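Local coordinates for protein terminase small subunit (Thermus phage G20c, PDB 6EJQ) that probably recognises the packaging site on viral DNA and regulates the ATPase of the large terminase subunit, assembling as a nine-membered ring for genome packaging, at residues Gln127-Ile130 with Thr131-Asn135; Ala117-Asp120 with Arg121-Ile125; Ala82-Gln85 with Asn86-Asn90; Leu13-Leu17 with Leu18-Pro22. All coordinates share one frame; numbering follows the deposited sequence. Where two conformers were deposited one is given.

How the interactions relate
Interactions 1, 2 and 3 belong to the helical hairpin of the C-terminal domain, whereas interaction 4 lies in the N-terminal domain. Interactions 2 and 1 follow one another along helix 112-139, their centres about 15 Å apart. Interaction 3 is on the partner helix 59-95, its centre about 14 Å from that of interaction 2, and the two touch directly: M118 CG packs on Y84 CB at 3.9 Å, and I122 CD1 reaches the same CB. Interaction 4 lies across the centre of the chain, its nearest atoms about 24 Å from interaction 2 and about 26 Å from interaction 3. Neighbouring copies of the protein touch all four.

Interaction 1 of 4, residues Gln127-Ile130 with Thr131-Asn135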
loop_
_atom_site.group_PDB
_atom_site.type_symbol
_atom_site.label_atom_id
_atom_site.label_comp_id
_atom_site.label_asym_id
_atom_site.label_seq_id
_atom_site.Cartn_x
_atom_site.Cartn_y
_atom_site.Cartn_z
ATOM N N GLN B 127 -6.141 -7.864 -20.036
ATOM C CA GLN B 127 -5.996 -9.065 -19.213
ATOM C C GLN B 127 -7.265 -9.396 -18.438
ATOM O O GLN B 127 -7.637 -10.560 -18.326
ATOM C CB GLN B 127 -4.787 -8.956 -18.281
ATOM C CG GLN B 127 -3.439 -8.997 -19.006
ATOM C CD GLN B 127 -3.332 -10.108 -20.068
ATOM O OE1 GLN B 127 -2.951 -9.848 -21.224
ATOM N NE2 GLN B 127 -3.679 -11.348 -19.682
ATOM N N GLU B 128 -7.931 -8.369 -17.928
ATOM C CA GLU B 128 -9.245 -8.524 -17.320
ATOM C C GLU B 128 -10.277 -9.097 -18.298
ATOM O O GLU B 128 -11.088 -9.940 -17.909
ATOM C CB GLU B 128 -9.712 -7.197 -16.722
ATOM C CG GLU B 128 -8.958 -6.862 -15.439
ATOM C CD GLU B 128 -9.095 -5.417 -14.969
ATOM O OE1 GLU B 128 -9.697 -4.563 -15.666
ATOM O OE2 GLU B 128 -8.556 -5.133 -13.880
ATOM N N ARG B 129 -10.224 -8.670 -19.560
ATOM C CA ARG B 129 -11.060 -9.257 -20.626
ATOM C C ARG B 129 -10.771 -10.744 -20.798
ATOM O O ARG B 129 -11.686 -11.556 -20.793
ATOM C CB ARG B 129 -10.863 -8.538 -21.964
ATOM C CG ARG B 129 -11.755 -9.056 -23.085
ATOM C CD ARG B 129 -12.047 -7.987 -24.122
ATOM N NE ARG B 129 -10.821 -7.565 -24.761
ATOM C CZ ARG B 129 -10.265 -6.354 -24.732
ATOM N NH1 ARG B 129 -10.813 -5.312 -24.108
ATOM N NH2 ARG B 129 -9.119 -6.192 -25.375
ATOM N N ILE B 130 -9.495 -11.089 -20.922
ATOM C CA ILE B 130 -9.079 -12.474 -21.111
ATOM C C ILE B 130 -9.536 -13.341 -19.934
ATOM O O ILE B 130 -10.097 -14.418 -20.135
ATOM C CB ILE B 130 -7.563 -12.556 -21.351
ATOM C CG1 ILE B 130 -7.247 -11.973 -22.729
ATOM C CG2 ILE B 130 -7.045 -13.986 -21.281
ATOM C CD1 ILE B 130 -5.834 -11.459 -22.855
ATOM N N THR B 131 -9.335 -12.837 -18.720
ATOM C CA THR B 131 -9.752 -13.528 -17.493
ATOM C C THR B 131 -11.268 -13.799 -17.484
ATOM O O THR B 131 -11.704 -14.936 -17.269
ATOM C CB THR B 131 -9.349 -12.712 -16.248
ATOM O OG1 THR B 131 -7.920 -12.583 -16.211
ATOM C CG2 THR B 131 -9.831 -13.373 -14.963
ATOM N N ALA B 132 -12.050 -12.760 -17.751
ATOM C CA ALA B 132 -13.514 -12.880 -17.799
ATOM C C ALA B 132 -14.004 -13.802 -18.921
ATOM O O ALA B 132 -14.925 -14.596 -18.713
ATOM C CB ALA B 132 -14.150 -11.511 -17.924
ATOM N N LEU B 133 -13.383 -13.717 -20.097
ATOM C CA LEU B 133 -13.723 -14.621 -21.198
ATOM C C LEU B 133 -13.459 -16.072 -20.838
ATOM O O LEU B 133 -14.311 -16.924 -21.074
ATOM C CB LEU B 133 -12.981 -14.248 -22.488
ATOM C CG LEU B 133 -13.469 -12.971 -23.179
ATOM C CD1 LEU B 133 -12.502 -12.583 -24.281
ATOM C CD2 LEU B 133 -14.878 -13.101 -23.744
ATOM N N LEU B 134 -12.278 -16.348 -20.289
ATOM C CA LEU B 134 -11.934 -17.683 -19.800
ATOM C C LEU B 134 -12.929 -18.217 -18.770
ATOM O O LEU B 134 -13.354 -19.370 -18.845
ATOM C CB LEU B 134 -10.548 -17.687 -19.156
ATOM C CG LEU B 134 -9.351 -17.892 -20.078
ATOM C CD1 LEU B 134 -8.054 -17.599 -19.326
ATOM C CD2 LEU B 134 -9.356 -19.308 -20.644
ATOM N N ASN B 135 -13.254 -17.383 -17.792
ATOM C CA ASN B 135 -14.190 -17.746 -16.741
ATOM C C ASN B 135 -15.583 -18.059 -17.300
ATOM O O ASN B 135 -16.229 -18.992 -16.850
ATOM C CB ASN B 135 -14.271 -16.629 -15.697
ATOM C CG ASN B 135 -15.143 -17.001 -14.524
ATOM O OD1 ASN B 135 -14.778 -17.864 -13.738
ATOM N ND2 ASN B 135 -16.305 -16.355 -14.403
#
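I130 and L134 meet one turn apart on helix 112-139, and I130 is the residue most enclosed by the contact. Its CG2 comes to 4.2 Å from L134 CD1, a light apolar touch. The firmer link is through the backbone, where L134 N gives its hydrogen to I130 O at 2.9 Å, close to straight at 171°. T131 grips the turn before it twice. With chi1 at -62° the hydroxyl is folded back beside the residue's own N, and T131 OG1 donates to Q127 O at 2.9 Å. T131 N reaches that same Q127 O, also at 2.9 Å, from the opposite face of the carbonyl plane; the hydroxyl stands 38° out of that plane and is not on a lone pair. Two bonds from one residue hold Q127 O, and the one from the hydroxyl helps fix chi1 of the threonine. R129 and L133 run side by side in the same direction, R129 CG lying 3.8 Å from L133 CD1. Beyond this aliphatic part the R129 chain bends, and its guanidinium pairs with D126 and with E65 of the second subunit. Here helix 112-139 has partners on several sides: A132 and L133 lean on L70 of helix 59-95, I130 packs against the second subunit, and E128 and N135 touch the third subunit of the ring.

Interaction 2 of 4, residues Ala117-Asp120 with Arg121-Ile125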
loop_
_atom_site.group_PDB
_atom_site.type_symbol
_atom_site.label_atom_id
_atom_site.label_comp_id
_atom_site.label_asym_id
_atom_site.label_seq_id
_atom_site.Cartn_x
_atom_site.Cartn_y
_atom_site.Cartn_z
ATOM N N ALA B 117 2.036 4.595 -16.558
ATOM C CA ALA B 117 0.859 4.250 -15.769
ATOM C C ALA B 117 -0.377 4.073 -16.644
ATOM O O ALA B 117 -1.175 3.167 -16.416
ATOM C CB ALA B 117 0.600 5.301 -14.685
ATOM N N MET B 118 -0.522 4.928 -17.645
ATOM C CA MET B 118 -1.655 4.852 -18.557
ATOM C C MET B 118 -1.576 3.609 -19.441
ATOM O O MET B 118 -2.602 2.975 -19.697
ATOM C CB MET B 118 -1.761 6.118 -19.413
ATOM C CG MET B 118 -2.959 6.139 -20.359
ATOM S SD MET B 118 -4.531 6.050 -19.482
ATOM C CE MET B 118 -4.664 7.711 -18.841
ATOM N N ALA B 119 -0.378 3.265 -19.915
ATOM C CA ALA B 119 -0.202 2.045 -20.716
ATOM C C ALA B 119 -0.617 0.825 -19.918
ATOM O O ALA B 119 -1.264 -0.075 -20.438
ATOM C CB ALA B 119 1.233 1.892 -21.194
ATOM N N ASP B 120 -0.251 0.817 -18.646
ATOM C CA ASP B 120 -0.617 -0.266 -17.743
ATOM C C ASP B 120 -2.132 -0.403 -17.489
ATOM O O ASP B 120 -2.644 -1.525 -17.421
ATOM C CB ASP B 120 0.113 -0.098 -16.417
ATOM C CG ASP B 120 0.035 -1.332 -15.571
ATOM O OD1 ASP B 120 0.430 -2.420 -16.045
ATOM O OD2 ASP B 120 -0.438 -1.209 -14.434
ATOM N N ARG B 121 -2.829 0.726 -17.353
ATOM C CA ARG B 121 -4.298 0.744 -17.278
ATOM C C ARG B 121 -4.946 0.121 -18.532
ATOM O O ARG B 121 -5.928 -0.622 -18.440
ATOM C CB ARG B 121 -4.810 2.171 -17.131
ATOM C CG ARG B 121 -4.446 2.867 -15.828
ATOM C CD ARG B 121 -5.269 2.340 -14.675
ATOM N NE ARG B 121 -5.377 3.309 -13.593
ATOM C CZ ARG B 121 -6.107 3.136 -12.491
ATOM N NH1 ARG B 121 -6.814 2.019 -12.294
ATOM N NH2 ARG B 121 -6.125 4.089 -11.567
ATOM N N ILE B 122 -4.387 0.428 -19.696
ATOM C CA ILE B 122 -4.898 -0.093 -20.954
ATOM C C ILE B 122 -4.588 -1.583 -21.059
ATOM O O ILE B 122 -5.451 -2.365 -21.456
ATOM C CB ILE B 122 -4.338 0.697 -22.159
ATOM C CG1 ILE B 122 -4.813 2.152 -22.112
ATOM C CG2 ILE B 122 -4.755 0.073 -23.477
ATOM C CD1 ILE B 122 -3.917 3.100 -22.877
ATOM N N MET B 123 -3.370 -1.977 -20.690
ATOM C CA MET B 123 -2.981 -3.398 -20.700
ATOM C C MET B 123 -3.794 -4.251 -19.725
ATOM O O MET B 123 -4.132 -5.384 -20.048
ATOM C CB MET B 123 -1.474 -3.571 -20.444
ATOM C CG MET B 123 -0.596 -3.062 -21.587
ATOM S SD MET B 123 1.173 -3.366 -21.369
ATOM C CE MET B 123 1.587 -2.190 -20.091
ATOM N N LYS B 124 -4.095 -3.706 -18.544
ATOM C CA LYS B 124 -4.955 -4.372 -17.556
ATOM C C LYS B 124 -6.349 -4.682 -18.070
ATOM O O LYS B 124 -6.921 -5.713 -17.708
ATOM C CB LYS B 124 -5.102 -3.515 -16.303
ATOM C CG LYS B 124 -3.855 -3.464 -15.448
ATOM C CD LYS B 124 -3.915 -4.440 -14.289
ATOM C CE LYS B 124 -2.646 -4.380 -13.435
ATOM N NZ LYS B 124 -2.251 -2.994 -13.041
ATOM N N ILE B 125 -6.898 -3.778 -18.882
ATOM C CA ILE B 125 -8.223 -3.969 -19.468
ATOM C C ILE B 125 -8.221 -5.196 -20.394
ATOM O O ILE B 125 -9.193 -5.966 -20.388
ATOM C CB ILE B 125 -8.743 -2.689 -20.160
ATOM C CG1 ILE B 125 -9.076 -1.628 -19.102
ATOM C CG2 ILE B 125 -9.986 -2.973 -20.984
ATOM C CD1 ILE B 125 -9.205 -0.220 -19.646
#
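D120 and K124, one turn apart, form the ionic part of the contact: K124 NZ donates to D120 OD2 at 2.9 Å, meeting the carboxylate on its syn side but 30° out of its plane. The lysine gets there by bending at chi2 and again at chi4 (49°), which turns the ammonium back over the preceding turn. D120 OD1 is taken by K124 of the second subunit, so the carboxylate bridges two lysines, which would be expected to favour its charged form. This pairing presumably repeats round the nonameric ring of helical hairpins, with helix 112-139 as the second arm of each hairpin. Apolar contacts lie on other sides of the helix. M118 CG and I122 CD1 approach to 4.1 Å, their side chains crossing obliquely, and I122 also packs on L80 and L81 of helix 59-95. M123 is bent at its last torsion, bringing CE to 4.2 Å from A119 CB and to 3.6 Å from A119 O; A119 packs on F76 of the second subunit. Backbone bonds complete the set, among them M123 N to A119 O at 2.8 Å and K124 N to D120 O at 2.9 Å.

Interaction 3 of 4, residues Ala82-Gln85 with Asn86-Asn90; sequences AIYQ and NMLRN
The ring of Y84 is met by L88, whose CD1 comes obliquely to within 3.9 Å of Y84 CE2. Chi1 of 177° sets the ring beside its own carbonyl carbon and swings it toward the next turn, where L88 lies. F76 of the second subunit stacks edge-to-face with the same ring, and the phenol OH is hydrogen-bonded to D79 of that subunit, so the ring is fixed by its hydroxyl as well as by packing. The R89 guanidinium has N86 ND2 at its edge, in its plane, and forms a salt bridge with D103. The amide of N90 is turned back on its own helix: N90 ND2 donates to N86 O at 2.8 Å from 52° above the carbonyl plane, while N90 N reaches N86 O at 2.9 Å from the other face. N86 O therefore accepts two bonds from one residue. The far end of this buried amide, N90 OD1, takes hydrogens from H101 and from the backbone of I108. Q85, bent at chi2, brings NE2 to 4.3 Å from L88 CD1, a loose approach. On another side of the helix M87 SD rests 3.9 Å from I83 CG2, and M87 CG lies 3.3 Å from I83 O. Backbone bonds such as L88 N to Y84 O at 3.0 Å run through the whole turn. Here the first arm of the helical hairpin nears its end: Y84 packs on helix 112-139 and a neighbouring subunit, while R89 and N90 tie down the loop that joins the two arms.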
loop_
_atom_site.group_PDB
_atom_site.type_symbol
_atom_site.label_atom_id
_atom_site.label_comp_id
_atom_site.label_asym_id
_atom_site.label_seq_id
_atom_site.Cartn_x
_atom_site.Cartn_y
_atom_site.Cartn_z
ATOM N N ALA B 82 -6.770 7.042 -26.698
ATOM C CA ALA B 82 -6.708 8.403 -27.249
ATOM C C ALA B 82 -5.983 9.363 -26.299
ATOM O O ALA B 82 -5.161 10.165 -26.738
ATOM C CB ALA B 82 -8.105 8.933 -27.561
ATOM N N ILE B 83 -6.288 9.271 -25.007
ATOM C CA ILE B 83 -5.589 10.060 -24.003
ATOM C C ILE B 83 -4.091 9.702 -23.974
ATOM O O ILE B 83 -3.250 10.601 -23.921
ATOM C CB ILE B 83 -6.233 9.928 -22.612
ATOM C CG1 ILE B 83 -7.628 10.579 -22.626
ATOM C CG2 ILE B 83 -5.360 10.578 -21.538
ATOM C CD1 ILE B 83 -8.532 10.146 -21.498
ATOM N N TYR B 84 -3.765 8.408 -24.033
ATOM C CA TYR B 84 -2.372 7.962 -24.109
ATOM C C TYR B 84 -1.639 8.648 -25.273
ATOM O O TYR B 84 -0.527 9.148 -25.091
ATOM C CB TYR B 84 -2.293 6.430 -24.236
ATOM C CG TYR B 84 -0.892 5.880 -24.399
ATOM C CD1 TYR B 84 -0.059 5.673 -23.300
ATOM C CD2 TYR B 84 -0.398 5.565 -25.656
ATOM C CE1 TYR B 84 1.221 5.165 -23.456
ATOM C CE2 TYR B 84 0.881 5.064 -25.822
ATOM C CZ TYR B 84 1.690 4.869 -24.728
ATOM O OH TYR B 84 2.954 4.359 -24.924
ATOM N N GLN B 85 -2.257 8.687 -26.455
ATOM C CA GLN B 85 -1.618 9.322 -27.614
ATOM C C GLN B 85 -1.364 10.817 -27.404
ATOM O O GLN B 85 -0.315 11.316 -27.795
ATOM C CB GLN B 85 -2.408 9.091 -28.913
ATOM C CG GLN B 85 -2.290 7.681 -29.470
ATOM C CD GLN B 85 -0.874 7.304 -29.906
ATOM O OE1 GLN B 85 -0.226 8.039 -30.644
ATOM N NE2 GLN B 85 -0.398 6.148 -29.453
ATOM N N ASN B 86 -2.310 11.528 -26.795
ATOM C CA ASN B 86 -2.095 12.942 -26.473
ATOM C C ASN B 86 -0.926 13.123 -25.513
ATOM O O ASN B 86 -0.135 14.048 -25.668
ATOM C CB ASN B 86 -3.330 13.584 -25.854
ATOM C CG ASN B 86 -3.154 15.077 -25.657
ATOM O OD1 ASN B 86 -3.409 15.615 -24.577
ATOM N ND2 ASN B 86 -2.691 15.751 -26.698
ATOM N N MET B 87 -0.817 12.233 -24.533
ATOM C CA MET B 87 0.255 12.306 -23.550
ATOM C C MET B 87 1.621 12.148 -24.197
ATOM O O MET B 87 2.519 12.928 -23.917
ATOM C CB MET B 87 0.057 11.256 -22.459
ATOM C CG MET B 87 -1.131 11.541 -21.563
ATOM S SD MET B 87 -1.601 10.100 -20.595
ATOM C CE MET B 87 -0.370 10.182 -19.300
ATOM N N LEU B 88 1.755 11.143 -25.059
ATOM C CA LEU B 88 2.967 10.938 -25.847
ATOM C C LEU B 88 3.302 12.135 -26.714
ATOM O O LEU B 88 4.460 12.541 -26.791
ATOM C CB LEU B 88 2.820 9.754 -26.809
ATOM C CG LEU B 88 3.382 8.401 -26.443
ATOM C CD1 LEU B 88 3.260 7.516 -27.679
ATOM C CD2 LEU B 88 4.832 8.498 -25.967
ATOM N N ARG B 89 2.286 12.646 -27.408
ATOM C CA ARG B 89 2.436 13.789 -28.307
ATOM C C ARG B 89 3.008 14.970 -27.544
ATOM O O ARG B 89 3.952 15.617 -27.994
ATOM C CB ARG B 89 1.077 14.160 -28.911
ATOM C CG ARG B 89 1.106 15.264 -29.948
ATOM C CD ARG B 89 -0.238 15.422 -30.645
ATOM N NE ARG B 89 -1.186 16.237 -29.869
ATOM C CZ ARG B 89 -1.836 17.329 -30.298
ATOM N NH1 ARG B 89 -1.678 17.803 -31.537
ATOM N NH2 ARG B 89 -2.678 17.957 -29.474
ATOM N N ASN B 90 2.427 15.234 -26.383
ATOM C CA ASN B 90 2.896 16.302 -25.514
ATOM C C ASN B 90 4.311 16.062 -25.004
ATOM O O ASN B 90 5.121 16.985 -25.029
ATOM C CB ASN B 90 1.927 16.521 -24.363
ATOM C CG ASN B 90 0.736 17.354 -24.776
ATOM O OD1 ASN B 90 0.876 18.542 -25.041
ATOM N ND2 ASN B 90 -0.440 16.738 -24.840
#

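Interaction 4 of 4, residues Leu13-Leu17 with Leu18-Pro22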
loop_
_atom_site.group_PDB
_atom_site.type_symbol
_atom_site.label_atom_id
_atom_site.label_comp_id
_atom_site.label_asym_id
_atom_site.label_seq_id
_atom_site.Cartn_x
_atom_site.Cartn_y
_atom_site.Cartn_z
ATOM N N LEU B 13 -38.073 2.762 -5.156
ATOM C CA LEU B 13 -36.908 1.941 -4.820
ATOM C C LEU B 13 -35.601 2.750 -4.861
ATOM O O LEU B 13 -34.785 2.651 -3.947
ATOM C CB LEU B 13 -36.811 0.747 -5.782
ATOM C CG LEU B 13 -35.676 -0.259 -5.581
ATOM C CD1 LEU B 13 -35.721 -0.867 -4.190
ATOM C CD2 LEU B 13 -35.773 -1.341 -6.636
ATOM N N LYS B 14 -35.431 3.553 -5.909
ATOM C CA LYS B 14 -34.250 4.390 -6.074
ATOM C C LYS B 14 -34.065 5.310 -4.880
ATOM O O LYS B 14 -32.997 5.330 -4.277
ATOM C CB LYS B 14 -34.343 5.227 -7.346
ATOM C CG LYS B 14 -33.088 6.027 -7.651
ATOM C CD LYS B 14 -33.255 6.893 -8.891
ATOM C CE LYS B 14 -32.021 7.750 -9.122
ATOM N NZ LYS B 14 -32.228 8.827 -10.129
ATOM N N LEU B 15 -35.106 6.062 -4.535
ATOM C CA LEU B 15 -35.010 7.033 -3.450
ATOM C C LEU B 15 -34.740 6.340 -2.119
ATOM O O LEU B 15 -33.963 6.841 -1.310
ATOM C CB LEU B 15 -36.264 7.894 -3.367
ATOM C CG LEU B 15 -36.521 8.829 -4.549
ATOM C CD1 LEU B 15 -37.893 9.482 -4.402
ATOM C CD2 LEU B 15 -35.438 9.887 -4.674
ATOM N N TYR B 16 -35.362 5.184 -1.906
ATOM C CA TYR B 16 -35.063 4.377 -0.738
ATOM C C TYR B 16 -33.566 4.001 -0.682
ATOM O O TYR B 16 -32.942 4.128 0.367
ATOM C CB TYR B 16 -35.929 3.116 -0.687
ATOM C CG TYR B 16 -35.551 2.228 0.470
ATOM C CD1 TYR B 16 -35.882 2.584 1.780
ATOM C CD2 TYR B 16 -34.819 1.056 0.266
ATOM C CE1 TYR B 16 -35.517 1.784 2.856
ATOM C CE2 TYR B 16 -34.441 0.254 1.332
ATOM C CZ TYR B 16 -34.788 0.620 2.622
ATOM O OH TYR B 16 -34.413 -0.189 3.673
ATOM N N LEU B 17 -33.006 3.566 -1.811
ATOM C CA LEU B 17 -31.608 3.133 -1.882
ATOM C C LEU B 17 -30.609 4.287 -1.806
ATOM O O LEU B 17 -29.428 4.070 -1.506
ATOM C CB LEU B 17 -31.367 2.292 -3.145
ATOM C CG LEU B 17 -32.048 0.921 -3.176
ATOM C CD1 LEU B 17 -31.761 0.212 -4.487
ATOM C CD2 LEU B 17 -31.625 0.047 -2.007
ATOM N N LEU B 18 -31.080 5.503 -2.072
ATOM C CA LEU B 18 -30.307 6.720 -1.842
ATOM C C LEU B 18 -30.469 7.302 -0.428
ATOM O O LEU B 18 -29.928 8.372 -0.141
ATOM C CB LEU B 18 -30.647 7.773 -2.903
ATOM C CG LEU B 18 -30.277 7.383 -4.340
ATOM C CD1 LEU B 18 -30.766 8.439 -5.322
ATOM C CD2 LEU B 18 -28.771 7.164 -4.492
ATOM N N GLY B 19 -31.196 6.609 0.449
ATOM C CA GLY B 19 -31.291 6.982 1.863
ATOM C C GLY B 19 -32.436 7.905 2.263
ATOM O O GLY B 19 -32.431 8.446 3.384
ATOM N N PHE B 20 -33.416 8.094 1.375
ATOM C CA PHE B 20 -34.608 8.882 1.706
ATOM C C PHE B 20 -35.533 7.993 2.514
ATOM O O PHE B 20 -35.650 6.800 2.215
ATOM C CB PHE B 20 -35.305 9.399 0.440
ATOM C CG PHE B 20 -34.526 10.461 -0.292
ATOM C CD1 PHE B 20 -33.563 10.122 -1.235
ATOM C CD2 PHE B 20 -34.738 11.802 -0.023
ATOM C CE1 PHE B 20 -32.834 11.101 -1.901
ATOM C CE2 PHE B 20 -34.017 12.789 -0.685
ATOM C CZ PHE B 20 -33.063 12.439 -1.626
ATOM N N ASP B 21 -36.170 8.565 3.543
ATOM C CA ASP B 21 -37.157 7.838 4.380
ATOM C C ASP B 21 -38.447 7.602 3.601
ATOM O O ASP B 21 -38.799 8.431 2.780
ATOM C CB ASP B 21 -37.541 8.639 5.636
ATOM C CG ASP B 21 -36.373 8.874 6.568
ATOM O OD1 ASP B 21 -35.750 7.879 6.997
ATOM O OD2 ASP B 21 -36.091 10.056 6.875
ATOM N N PRO B 22 -39.172 6.499 3.882
ATOM C CA PRO B 22 -40.456 6.270 3.214
ATOM C C PRO B 22 -41.418 7.463 3.207
ATOM O O PRO B 22 -42.057 7.706 2.191
ATOM C CB PRO B 22 -41.042 5.093 3.995
ATOM C CG PRO B 22 -39.839 4.303 4.393
ATOM C CD PRO B 22 -38.797 5.342 4.722
HETATM O O HOH W 1 -33.725 5.010 2.943
#
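Similar first torsions, chi1 -70° for F20 and near it for L15, set both side chains beside their own backbone N and bring them together past the helix end, where L15 CD2 touches F20 CD1 at 3.9 Å. The phenylalanine also turns its edge to the last helical turn: L15 O lies in the ring plane, 3.3 Å from F20 CD1. That same oxygen accepts the N-H of F20, F20 N to L15 O being 3.0 Å. The extended K14 chain runs past L18, the two crossing at an angle, with L18 CD1 4.1 Å from K14 CE; L18 N donates to K14 O at 2.9 Å. The chain leaves the helix at G19, with a positive phi of 92° that glycine adopts readily. G19 N still reaches back to Y16 O at 3.0 Å, though from 64° above the carbonyl plane. A water gives hydrogens to Y16 O at 2.8 Å and to F20 O at 2.7 Å, stitching the helix end to the turn. R72 of the third subunit hydrogen-bonds to L17 O, and L18 packs on I75 there. D21 then stands at the N-cap of helix 22-33, its N hydrogen-bonded to the E24 side chain. The F20 N to L15 O and G19 N to Y16 O bonds, with the positive phi of G19, make a Schellman motif, ending the first of three helices in an N-terminal domain that belongs to the helix-turn-helix clan.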